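Side-chain contacts in angiotensin-converting enzyme (PDB 6S1Y), which is a zinc metallopeptidase of the angiotensin-converting enzyme family from the malaria mosquito, probably cleaving short peptides, and here holds a gamma-linked glutamate ligand: residues Q172-V175 against E176-Q180; N185-S189 against G190-W194. All blocks are in the same frame, centred on the assembly; numbering follows the deposited sequence.

Interaction 1 (172-175 with 176-180) lies within helix 168-184, and interaction 2 (185-189 with 190-194) follows it directly, where the chain leaves that helix, turns and starts helix 190-196. Their centres are about 12 Å apart, and they meet where Asn178 OD1 packs 3.2 Å from Gly190 CA. Both are partly buried and lean on helix 431-447. In interaction 1 the buried side, carrying Tyr174, Val175 and Asn178, contrasts with an outer side of charged and amide groups, over a regular ladder of backbone bonds. Interaction 2 has no charged pair: the side chain and the carbonyl of Ser189 take N-H groups of the new helix's first turn, and a phenylalanine packs beside it.

Interaction 1 of 2, residues Q172-V175 against E176-Q180; sequences QKYV and ELNRQ
The carbonyl oxygen of Val175 is gripped twice: Arg179 N donates to it at 3.0 Å, and a water donates a second hydrogen bond to it at 2.9 Å. The same water also donates to Asn178 OD1, bridging the side-chain amide to the backbone, while Asn178 ND2 is bound by Tyr95. The shortest backbone bond across the two segments runs from Asn178 N to Tyr174 O, 2.9 Å. Tyr174 reaches away to Asp491 through its hydroxyl, its side chain touching helices 100-119 and 431-447.

On the outer side, Gln172 NE2 donates to Glu176 OE1 at 3.2 Å, nearly straight at 164°. The carboxylate is met from above its plane, 59° out, whereas the acceptor lies close to the plane of the amide. A bend at chi2 (59°) turns the glutamine amide back toward Glu176, and Gln172 OE1 is hydrogen-bonded to Tyr455. Separately, the methylene chain of Lys173 reaches the buried Leu177 beside helix 100-119, CD to Leu177 CD1 3.6 Å. Lys173 NZ stays 4.2 Å from Glu176 OE2, beyond a salt bridge. Glu176 is thus tethered by one neutral amide; the lysine probably adds a modest pull, divided with Glu105 in a weak, long pair, while on the buried side Asn178 is held by water and Tyr95, Tyr174 by Asp491, and Val175 packs on helix 431-447.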
loop_
_atom_site.group_PDB
_atom_site.type_symbol
_atom_site.label_atom_id
_atom_site.label_comp_id
_atom_site.label_asym_id
_atom_site.label_seq_id
_atom_site.Cartn_x
_atom_site.Cartn_y
_atom_site.Cartn_z
ATOM N N GLN A 172 -20.429 0.301 10.523
ATOM C CA GLN A 172 -20.856 1.286 11.518
ATOM C C GLN A 172 -20.452 0.846 12.917
ATOM O O GLN A 172 -20.021 1.665 13.740
ATOM C CB GLN A 172 -22.363 1.499 11.435
ATOM C CG GLN A 172 -22.879 2.582 12.370
ATOM C CD GLN A 172 -22.243 3.918 12.087
ATOM O OE1 GLN A 172 -22.099 4.322 10.923
ATOM N NE2 GLN A 172 -21.839 4.611 13.138
ATOM N N LYS A 173 -20.572 -0.457 13.200
ATOM C CA LYS A 173 -20.143 -0.990 14.486
ATOM C C LYS A 173 -18.639 -0.846 14.658
ATOM O O LYS A 173 -18.156 -0.486 15.737
ATOM C CB LYS A 173 -20.558 -2.457 14.594
ATOM C CG LYS A 173 -19.997 -3.171 15.823
ATOM C CD LYS A 173 -20.518 -2.565 17.123
ATOM C CE LYS A 173 -22.009 -2.831 17.307
ATOM N NZ LYS A 173 -22.535 -2.143 18.521
ATOM N N TYR A 174 -17.880 -1.122 13.602
ATOM C CA TYR A 174 -16.434 -0.964 13.670
ATOM C C TYR A 174 -16.053 0.467 13.981
ATOM O O TYR A 174 -15.131 0.721 14.767
ATOM C CB TYR A 174 -15.828 -1.406 12.340
ATOM C CG TYR A 174 -14.568 -0.703 11.891
ATOM C CD1 TYR A 174 -13.364 -0.857 12.576
ATOM C CD2 TYR A 174 -14.568 0.059 10.736
ATOM C CE1 TYR A 174 -12.209 -0.237 12.132
ATOM C CE2 TYR A 174 -13.415 0.672 10.278
ATOM C CZ TYR A 174 -12.235 0.520 10.966
ATOM O OH TYR A 174 -11.097 1.144 10.475
ATOM N N VAL A 175 -16.740 1.424 13.368
ATOM C CA VAL A 175 -16.410 2.816 13.636
ATOM C C VAL A 175 -16.656 3.151 15.099
ATOM O O VAL A 175 -15.845 3.841 15.735
ATOM C CB VAL A 175 -17.200 3.739 12.700
ATOM C CG1 VAL A 175 -17.248 5.143 13.266
ATOM C CG2 VAL A 175 -16.551 3.720 11.324
ATOM N N GLU A 176 -17.775 2.667 15.655
ATOM C CA GLU A 176 -18.156 3.054 17.015
ATOM C C GLU A 176 -17.167 2.518 18.037
ATOM O O GLU A 176 -16.779 3.235 18.964
ATOM C CB GLU A 176 -19.575 2.572 17.338
ATOM C CG GLU A 176 -20.642 3.527 16.835
ATOM C CD GLU A 176 -21.971 2.858 16.489
ATOM O OE1 GLU A 176 -22.868 3.573 15.981
ATOM O OE2 GLU A 176 -22.119 1.637 16.717
ATOM N N LEU A 177 -16.730 1.264 17.875
ATOM C CA LEU A 177 -15.814 0.671 18.838
ATOM C C LEU A 177 -14.372 1.065 18.582
ATOM O O LEU A 177 -13.556 1.048 19.513
ATOM C CB LEU A 177 -15.954 -0.847 18.817
ATOM C CG LEU A 177 -17.300 -1.342 19.357
ATOM C CD1 LEU A 177 -17.521 -2.802 19.020
ATOM C CD2 LEU A 177 -17.385 -1.112 20.868
ATOM N N ASN A 178 -14.024 1.383 17.336
ATOM C CA ASN A 178 -12.722 1.994 17.074
ATOM C C ASN A 178 -12.619 3.306 17.833
ATOM O O ASN A 178 -11.555 3.650 18.358
ATOM C CB ASN A 178 -12.520 2.211 15.564
ATOM C CG ASN A 178 -11.316 3.133 15.247
ATOM O OD1 ASN A 178 -11.362 4.333 15.488
ATOM N ND2 ASN A 178 -10.248 2.559 14.708
ATOM N N ARG A 179 -13.733 4.034 17.926
ATOM C CA ARG A 179 -13.755 5.274 18.690
ATOM C C ARG A 179 -13.625 5.008 20.184
ATOM O O ARG A 179 -12.827 5.658 20.868
ATOM C CB ARG A 179 -15.039 6.041 18.395
ATOM C CG ARG A 179 -15.033 7.437 18.941
ATOM C CD ARG A 179 -16.314 8.165 18.602
ATOM N NE ARG A 179 -16.389 9.396 19.378
ATOM C CZ ARG A 179 -17.016 9.508 20.549
ATOM N NH1 ARG A 179 -17.650 8.466 21.085
ATOM N NH2 ARG A 179 -17.017 10.676 21.184
ATOM N N GLN A 180 -14.397 4.052 20.708
ATOM C CA GLN A 180 -14.292 3.717 22.129
ATOM C C GLN A 180 -12.862 3.366 22.510
ATOM O O GLN A 180 -12.397 3.714 23.601
ATOM C CB GLN A 180 -15.227 2.559 22.473
ATOM C CG GLN A 180 -16.677 2.963 22.592
ATOM C CD GLN A 180 -16.861 4.060 23.634
ATOM O OE1 GLN A 180 -17.421 5.113 23.342
ATOM N NE2 GLN A 180 -16.358 3.821 24.850
HETATM O O HOH W 1 -13.970 5.846 14.868
#

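Interaction 2 of 2, residues N185-S189 against G190-W194; sequences NNFSS and GAAVW
Hydrogen bonds join Ser189, the N-cap, to the first turn of helix 190-196. Its OG accepts the capping bond from Ala191 N at 3.2 Å, a weak bond bent to 133°. The side chain is placed for this by chi1 of 74°, which holds OG between the backbone N and the carbonyl carbon. The carbonyl oxygen of Ser189 takes two more N-H groups: Val193 N at 3.3 Å, lying in the carbonyl plane with a fairly straight bond of 157°, and Ala192 N at 3.0 Å, weak because of its poor angle.

Apolar packing comes from Phe187. Val193 CG2 sits 3.5 Å from Phe187 CD2, the two side chains crossing at about a right angle, and Val193 CA lies over one face of the ring. Ala192 CB approaches Phe187 CD1 obliquely at 4.1 Å, and also lies 3.8 Å from Ser188 OG. Just before, Asn186, with positive phi, is the C-prime residue of a Schellman motif that closes helix 168-184; Phe187 follows directly and packs against the next helix. Ser189 OG takes up the N-H of Ala191, which has no i-4 carbonyl inside the helix, while the Ser189 carbonyl starts the helical bonding with Val193 N, and the phenyl ring covers the same turn with purely apolar contact.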
loop_
_atom_site.group_PDB
_atom_site.type_symbol
_atom_site.label_atom_id
_atom_site.label_comp_id
_atom_site.label_asym_id
_atom_site.label_seq_id
_atom_site.Cartn_x
_atom_site.Cartn_y
_atom_site.Cartn_z
ATOM N N ASN A 185 -7.784 5.187 25.267
ATOM C CA ASN A 185 -6.344 5.419 25.211
ATOM C C ASN A 185 -5.990 6.900 25.310
ATOM O O ASN A 185 -4.831 7.260 25.119
ATOM C CB ASN A 185 -5.759 4.848 23.921
ATOM C CG ASN A 185 -5.259 3.424 24.076
ATOM O OD1 ASN A 185 -4.080 3.199 24.371
ATOM N ND2 ASN A 185 -6.142 2.453 23.847
ATOM N N ASN A 186 -6.968 7.761 25.576
ATOM C CA ASN A 186 -6.748 9.203 25.731
ATOM C C ASN A 186 -6.464 9.907 24.404
ATOM O O ASN A 186 -5.789 10.935 24.379
ATOM C CB ASN A 186 -5.622 9.498 26.732
ATOM C CG ASN A 186 -5.975 9.061 28.150
ATOM O OD1 ASN A 186 -7.151 8.899 28.487
ATOM N ND2 ASN A 186 -4.952 8.864 28.986
ATOM N N PHE A 187 -6.989 9.379 23.298
ATOM C CA PHE A 187 -6.990 10.069 22.014
ATOM C C PHE A 187 -8.399 10.567 21.702
ATOM O O PHE A 187 -9.394 9.943 22.088
ATOM C CB PHE A 187 -6.532 9.153 20.872
ATOM C CG PHE A 187 -5.103 8.709 20.974
ATOM C CD1 PHE A 187 -4.075 9.552 20.594
ATOM C CD2 PHE A 187 -4.790 7.439 21.418
ATOM C CE1 PHE A 187 -2.749 9.148 20.676
ATOM C CE2 PHE A 187 -3.455 7.019 21.501
ATOM C CZ PHE A 187 -2.436 7.879 21.131
ATOM N N SER A 188 -8.473 11.679 20.962
ATOM C CA SER A 188 -9.761 12.277 20.635
ATOM C C SER A 188 -10.581 11.412 19.676
ATOM O O SER A 188 -11.823 11.475 19.699
ATOM C CB SER A 188 -9.546 13.680 20.042
ATOM O OG SER A 188 -8.377 13.734 19.227
ATOM N N SER A 189 -9.919 10.608 18.838
ATOM C CA SER A 189 -10.609 9.838 17.812
ATOM C C SER A 189 -9.656 8.815 17.209
ATOM O O SER A 189 -8.435 8.909 17.355
ATOM C CB SER A 189 -11.143 10.741 16.691
ATOM O OG SER A 189 -10.056 11.182 15.866
ATOM N N GLY A 190 -10.238 7.876 16.452
ATOM C CA GLY A 190 -9.433 6.919 15.713
ATOM C C GLY A 190 -8.424 7.562 14.780
ATOM O O GLY A 190 -7.374 6.975 14.497
ATOM N N ALA A 191 -8.710 8.770 14.298
ATOM C CA ALA A 191 -7.779 9.439 13.395
ATOM C C ALA A 191 -6.521 9.894 14.123
ATOM O O ALA A 191 -5.419 9.858 13.555
ATOM C CB ALA A 191 -8.447 10.637 12.732
ATOM N N ALA A 192 -6.670 10.366 15.368
ATOM C CA ALA A 192 -5.504 10.743 16.158
ATOM C C ALA A 192 -4.649 9.523 16.433
ATOM O O ALA A 192 -3.421 9.600 16.435
ATOM C CB ALA A 192 -5.940 11.409 17.477
ATOM N N VAL A 193 -5.283 8.377 16.654
ATOM C CA VAL A 193 -4.525 7.152 16.875
ATOM C C VAL A 193 -3.631 6.855 15.679
ATOM O O VAL A 193 -2.425 6.618 15.826
ATOM C CB VAL A 193 -5.472 5.972 17.159
ATOM C CG1 VAL A 193 -4.683 4.646 17.140
ATOM C CG2 VAL A 193 -6.183 6.181 18.482
ATOM N N TRP A 194 -4.222 6.843 14.473
ATOM C CA TRP A 194 -3.450 6.554 13.266
ATOM C C TRP A 194 -2.355 7.589 13.070
ATOM O O TRP A 194 -1.196 7.250 12.819
ATOM C CB TRP A 194 -4.367 6.508 12.039
ATOM C CG TRP A 194 -5.146 5.220 11.856
ATOM C CD1 TRP A 194 -5.102 4.109 12.651
ATOM C CD2 TRP A 194 -6.099 4.931 10.820
ATOM N NE1 TRP A 194 -5.946 3.143 12.161
ATOM C CE2 TRP A 194 -6.573 3.620 11.041
ATOM C CE3 TRP A 194 -6.582 5.647 9.718
ATOM C CZ2 TRP A 194 -7.513 3.016 10.208
ATOM C CZ3 TRP A 194 -7.532 5.045 8.896
ATOM C CH2 TRP A 194 -7.988 3.747 9.149
#